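Putative sugar binding protein (Salmonella enterica subsp. enterica serovar Typhimurium, PDB 3KNZ) probably binds sugar phosphates or related carbohydrate derivatives, as a dimeric SIS-domain protein related to the isomerase part of glucosamine-6-phosphate synthase. Local coordinates at residues S223-L228 against A271-I276; V50-L55 against A94-A99. All coordinates share one frame; numbering follows the deposited sequence.

Contact 1: residues S223-L228 against A271-I276; sequences SADIRL and AQSALI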
loop_
_atom_site.group_PDB
_atom_site.type_symbol
_atom_site.label_atom_id
_atom_site.label_comp_id
_atom_site.label_asym_id
_atom_site.label_seq_id
_atom_site.Cartn_x
_atom_site.Cartn_y
_atom_site.Cartn_z
ATOM N N SER A 223 -7.855 -16.080 20.519
ATOM C CA SER A 223 -6.611 -15.896 19.770
ATOM C C SER A 223 -6.068 -14.476 19.968
ATOM O O SER A 223 -6.825 -13.498 19.906
ATOM C CB SER A 223 -6.834 -16.173 18.283
ATOM O OG SER A 223 -7.802 -15.291 17.744
ATOM N N ALA A 224 -4.757 -14.372 20.205
ATOM C CA ALA A 224 -4.076 -13.085 20.440
ATOM C C ALA A 224 -4.257 -12.091 19.300
ATOM O O ALA A 224 -4.484 -10.903 19.526
ATOM C CB ALA A 224 -2.583 -13.319 20.681
ATOM N N ASP A 225 -4.114 -12.588 18.076
ATOM C CA ASP A 225 -4.274 -11.771 16.891
ATOM C C ASP A 225 -4.643 -12.665 15.715
ATOM O O ASP A 225 -4.299 -13.850 15.670
ATOM C CB ASP A 225 -2.999 -10.986 16.584
ATOM C CG ASP A 225 -1.844 -11.879 16.182
ATOM O OD1 ASP A 225 -1.816 -13.056 16.582
ATOM O OD2 ASP A 225 -0.953 -11.396 15.470
ATOM N N ILE A 226 -5.334 -12.075 14.754
ATOM C CA ILE A 226 -5.831 -12.812 13.621
ATOM C C ILE A 226 -5.167 -12.317 12.356
ATOM O O ILE A 226 -4.999 -11.120 12.167
ATOM C CB ILE A 226 -7.358 -12.628 13.510
ATOM C CG1 ILE A 226 -8.025 -13.114 14.809
ATOM C CG2 ILE A 226 -7.897 -13.344 12.270
ATOM C CD1 ILE A 226 -9.507 -12.752 14.947
ATOM N N ARG A 227 -4.788 -13.250 11.493
ATOM C CA ARG A 227 -4.166 -12.915 10.230
ATOM C C ARG A 227 -5.018 -13.530 9.121
ATOM O O ARG A 227 -5.408 -14.699 9.198
ATOM C CB ARG A 227 -2.753 -13.487 10.186
ATOM C CG ARG A 227 -1.902 -13.178 11.418
ATOM C CD ARG A 227 -1.481 -11.725 11.495
ATOM N NE ARG A 227 -0.754 -11.447 12.733
ATOM C CZ ARG A 227 -0.068 -10.329 12.981
ATOM N NH1 ARG A 227 0.023 -9.372 12.075
ATOM N NH2 ARG A 227 0.556 -10.181 14.142
ATOM N N LEU A 228 -5.317 -12.736 8.102
ATOM C CA LEU A 228 -6.122 -13.190 6.979
ATOM C C LEU A 228 -5.248 -13.224 5.749
ATOM O O LEU A 228 -4.459 -12.312 5.540
ATOM C CB LEU A 228 -7.263 -12.211 6.708
ATOM C CG LEU A 228 -8.049 -11.738 7.921
ATOM C CD1 LEU A 228 -9.235 -10.902 7.451
ATOM C CD2 LEU A 228 -8.503 -12.924 8.747
ATOM N N ALA A 271 2.876 -18.899 16.856
ATOM C CA ALA A 271 2.038 -19.916 17.488
ATOM C C ALA A 271 0.741 -19.378 18.093
ATOM O O ALA A 271 -0.254 -20.090 18.129
ATOM C CB ALA A 271 2.841 -20.649 18.557
ATOM N N GLN A 272 0.750 -18.129 18.556
ATOM C CA GLN A 272 -0.427 -17.524 19.192
ATOM C C GLN A 272 -1.412 -16.926 18.170
ATOM O O GLN A 272 -2.492 -16.462 18.539
ATOM C CB GLN A 272 -0.010 -16.397 20.148
ATOM C CG GLN A 272 1.298 -16.608 20.914
ATOM C CD GLN A 272 1.347 -17.895 21.706
ATOM O OE1 GLN A 272 0.352 -18.326 22.289
ATOM N NE2 GLN A 272 2.525 -18.510 21.747
ATOM N N SER A 273 -1.030 -16.922 16.896
ATOM C CA SER A 273 -1.862 -16.349 15.842
ATOM C C SER A 273 -2.892 -17.308 15.278
ATOM O O SER A 273 -2.703 -18.522 15.300
ATOM C CB SER A 273 -0.989 -15.900 14.678
ATOM O OG SER A 273 -0.045 -14.943 15.084
ATOM N N ALA A 274 -3.978 -16.735 14.765
ATOM C CA ALA A 274 -5.033 -17.491 14.099
ATOM C C ALA A 274 -4.994 -17.086 12.641
ATOM O O ALA A 274 -4.821 -15.909 12.316
ATOM C CB ALA A 274 -6.397 -17.190 14.694
ATOM N N LEU A 275 -5.123 -18.064 11.758
ATOM C CA LEU A 275 -5.106 -17.792 10.338
ATOM C C LEU A 275 -6.475 -18.078 9.740
ATOM O O LEU A 275 -7.088 -19.107 10.035
ATOM C CB LEU A 275 -4.061 -18.666 9.637
ATOM C CG LEU A 275 -3.862 -18.415 8.136
ATOM C CD1 LEU A 275 -3.354 -16.998 7.900
ATOM C CD2 LEU A 275 -2.898 -19.428 7.540
ATOM N N ILE A 276 -6.967 -17.137 8.944
ATOM C CA ILE A 276 -8.173 -17.331 8.178
ATOM C C ILE A 276 -7.654 -17.214 6.766
ATOM O O ILE A 276 -7.008 -16.229 6.406
ATOM C CB ILE A 276 -9.264 -16.295 8.461
ATOM C CG1 ILE A 276 -9.743 -16.416 9.918
ATOM C CG2 ILE A 276 -10.435 -16.514 7.512
ATOM C CD1 ILE A 276 -10.794 -15.403 10.331
#
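A first torsion of 67° sets the carboxylate of Asp-225 between its own backbone N and carbonyl carbon, while Ser-273 keeps OG beside its backbone N (chi1 -59°), and the two meet in a side-chain hydrogen bond. Ser-273 OG donates to Asp-225 OD1 over 3.0 Å, on the syn side and 17° out of the carboxylate plane. The same hydroxyl is also bonded to the backbone N of Asn-270, a second partner in the loop before the strand. Beyond this pair, toward the C-terminal ends, the strands run parallel, held by hydrogen bonds from Ala-274 N to Asp-225 O, from Arg-227 N to Ala-274 O (2.8 Å) and from Ile-276 N to Arg-227 O. On the face bearing Ile-226, Leu-228, Ala-274 and Ile-276, Leu-228 lies alongside Ile-276, its CD2 3.5 Å from Ile-276 CB. Ile-226 CG2 meets Ile-276 CD1 at 4.0 Å. Helices 235-249 and 326-339 pack on this face. On the other face Leu-275 CD1 comes within 3.3 Å of Arg-227 O. A bound imidazole lies close to Arg-227. Strands 225-230 and 273-278 are adjacent interior strands of a five-stranded parallel sheet in 2-1-3-4-5 order, consistent with the Rossmann-like core of a SIS domain.

Contact 2: residues V50-L55 against A94-A99; sequences VTRIIL and ARSGKA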
loop_
_atom_site.group_PDB
_atom_site.type_symbol
_atom_site.label_atom_id
_atom_site.label_comp_id
_atom_site.label_asym_id
_atom_site.label_seq_id
_atom_site.Cartn_x
_atom_site.Cartn_y
_atom_site.Cartn_z
ATOM N N VAL A 50 -8.627 11.236 -21.826
ATOM C CA VAL A 50 -8.153 10.678 -20.560
ATOM C C VAL A 50 -7.329 9.428 -20.867
ATOM O O VAL A 50 -7.784 8.545 -21.593
ATOM C CB VAL A 50 -9.319 10.313 -19.626
ATOM C CG1 VAL A 50 -8.848 9.365 -18.525
ATOM C CG2 VAL A 50 -9.950 11.573 -19.054
ATOM N N THR A 51 -6.126 9.346 -20.307
ATOM C CA THR A 51 -5.224 8.235 -20.600
ATOM C C THR A 51 -5.146 7.175 -19.500
ATOM O O THR A 51 -4.582 6.101 -19.718
ATOM C CB THR A 51 -3.805 8.758 -20.871
ATOM O OG1 THR A 51 -3.215 9.208 -19.645
ATOM C CG2 THR A 51 -3.846 9.908 -21.882
ATOM N N ARG A 52 -5.701 7.464 -18.327
ATOM C CA ARG A 52 -5.678 6.497 -17.222
ATOM C C ARG A 52 -6.697 6.853 -16.135
ATOM O O ARG A 52 -7.158 7.998 -16.044
ATOM C CB ARG A 52 -4.272 6.436 -16.606
ATOM C CG ARG A 52 -3.871 7.699 -15.823
ATOM C CD ARG A 52 -2.377 7.737 -15.459
ATOM N NE ARG A 52 -1.872 6.471 -14.922
ATOM C CZ ARG A 52 -1.216 5.551 -15.631
ATOM N NH1 ARG A 52 -0.955 5.737 -16.919
ATOM N NH2 ARG A 52 -0.803 4.435 -15.044
ATOM N N ILE A 53 -7.075 5.869 -15.327
ATOM C CA ILE A 53 -7.964 6.144 -14.201
ATOM C C ILE A 53 -7.144 6.027 -12.921
ATOM O O ILE A 53 -6.326 5.119 -12.782
ATOM C CB ILE A 53 -9.202 5.197 -14.107
ATOM C CG1 ILE A 53 -10.129 5.339 -15.322
ATOM C CG2 ILE A 53 -10.010 5.491 -12.832
ATOM C CD1 ILE A 53 -9.678 4.575 -16.529
ATOM N N ILE A 54 -7.351 6.970 -12.006
ATOM C CA ILE A 54 -6.678 6.971 -10.715
ATOM C C ILE A 54 -7.762 6.958 -9.641
ATOM O O ILE A 54 -8.510 7.922 -9.508
ATOM C CB ILE A 54 -5.806 8.229 -10.544
ATOM C CG1 ILE A 54 -4.736 8.299 -11.641
ATOM C CG2 ILE A 54 -5.158 8.257 -9.172
ATOM C CD1 ILE A 54 -3.886 9.576 -11.596
ATOM N N LEU A 55 -7.879 5.849 -8.916
ATOM C CA LEU A 55 -8.846 5.730 -7.819
ATOM C C LEU A 55 -8.117 6.039 -6.517
ATOM O O LEU A 55 -7.121 5.388 -6.198
ATOM C CB LEU A 55 -9.411 4.316 -7.744
ATOM C CG LEU A 55 -9.942 3.719 -9.046
ATOM C CD1 LEU A 55 -10.524 2.344 -8.749
ATOM C CD2 LEU A 55 -10.982 4.623 -9.686
ATOM N N ALA A 94 1.722 16.217 -12.073
ATOM C CA ALA A 94 2.363 16.948 -13.169
ATOM C C ALA A 94 2.975 15.972 -14.184
ATOM O O ALA A 94 2.926 16.219 -15.380
ATOM C CB ALA A 94 3.424 17.900 -12.631
ATOM N N ARG A 95 3.538 14.868 -13.697
ATOM C CA ARG A 95 4.167 13.848 -14.549
ATOM C C ARG A 95 3.149 12.969 -15.259
ATOM O O ARG A 95 3.380 12.522 -16.381
ATOM C CB ARG A 95 5.033 12.921 -13.690
ATOM C CG ARG A 95 6.271 13.556 -13.080
ATOM C CD ARG A 95 7.510 13.342 -13.925
ATOM N NE ARG A 95 7.413 13.860 -15.287
ATOM C CZ ARG A 95 7.743 15.096 -15.644
ATOM N NH1 ARG A 95 8.161 15.971 -14.735
ATOM N NH2 ARG A 95 7.642 15.463 -16.914
ATOM N N SER A 96 2.031 12.707 -14.591
ATOM C CA SER A 96 1.013 11.807 -15.110
ATOM C C SER A 96 0.322 12.307 -16.369
ATOM O O SER A 96 0.167 13.517 -16.586
ATOM C CB SER A 96 -0.046 11.556 -14.038
ATOM O OG SER A 96 -1.074 10.693 -14.508
ATOM N N GLY A 97 -0.086 11.345 -17.194
ATOM C CA GLY A 97 -0.853 11.628 -18.396
ATOM C C GLY A 97 -2.240 11.992 -17.917
ATOM O O GLY A 97 -2.625 11.638 -16.795
ATOM N N LYS A 98 -2.990 12.710 -18.742
ATOM C CA LYS A 98 -4.317 13.127 -18.349
ATOM C C LYS A 98 -5.047 11.924 -17.780
ATOM O O LYS A 98 -5.064 10.858 -18.385
ATOM C CB LYS A 98 -5.063 13.720 -19.534
ATOM C CG LYS A 98 -6.351 14.415 -19.163
ATOM C CD LYS A 98 -6.769 15.371 -20.262
ATOM C CE LYS A 98 -8.009 16.130 -19.868
ATOM N NZ LYS A 98 -8.353 17.174 -20.867
ATOM N N ALA A 99 -5.638 12.097 -16.606
ATOM C CA ALA A 99 -6.328 11.011 -15.933
ATOM C C ALA A 99 -7.701 11.415 -15.436
ATOM O O ALA A 99 -8.036 12.605 -15.362
ATOM C CB ALA A 99 -5.502 10.539 -14.744
#
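Thr-51 and Lys-98 join the two backbones, Thr-51 N donating to Lys-98 O over 2.7 Å in a nearly straight bond. The threonine hydroxyl grips the same acceptor: with chi1 at 72°, OG1 sits between its own backbone N and carbonyl carbon and donates to Lys-98 O over 2.8 Å. The two donors approach from opposite faces of the carbonyl plane, so the oxygen is clasped between an amide and a hydroxyl of one residue. Next along, the Ala-99 methyl lies against Arg-52, near its backbone O and its CG, with Ala-99 CB 3.4 Å from Arg-52 CG. Ile-54 CD1 reaches the same methyl carbon, Ala-99 CB, at 3.7 Å, and Val-50 CG1 lies against the backbone of Ala-99. Further out, Arg-52 CD passes 3.4 Å from Ser-96 OG. That hydroxyl is turned anti to its backbone N (chi1 179°) and donates to Gly-97 O over 2.9 Å, in the carbonyl plane and on a lone pair, a bond between neighbouring residues in the link that follows helix 90-95. The guanidinium of Arg-52 belongs elsewhere: it forms a salt bridge with Asp-81 and lies near Arg-52 of the second subunit. The contact lies at the N-terminal ends of 52-56 and 99-105, neighbouring interior strands of the parallel alpha/beta sheet characteristic of the SIS domain.

Overall arrangement
Contact 2 comes first along the chain and is complete before contact 1 opens; their centres lie about 40 Å apart on opposite sides of the chain's centre, with nearest atoms about 21 Å apart. They share no strand or sheet, yet occupy corresponding places in two five-stranded parallel sheets. Contact 1 pairs the first and third strands of its sheet, 225-230 and 273-278, while contact 2 lies where the link into the third strand, 99-105, meets the start of the first, 52-56. The repeated 2-1-3-4-5 order suggests two SIS-type domains in tandem, as in the isomerase half of glucosamine-6-phosphate synthase. Of the two, contact 2 also comes within reach of the second subunit.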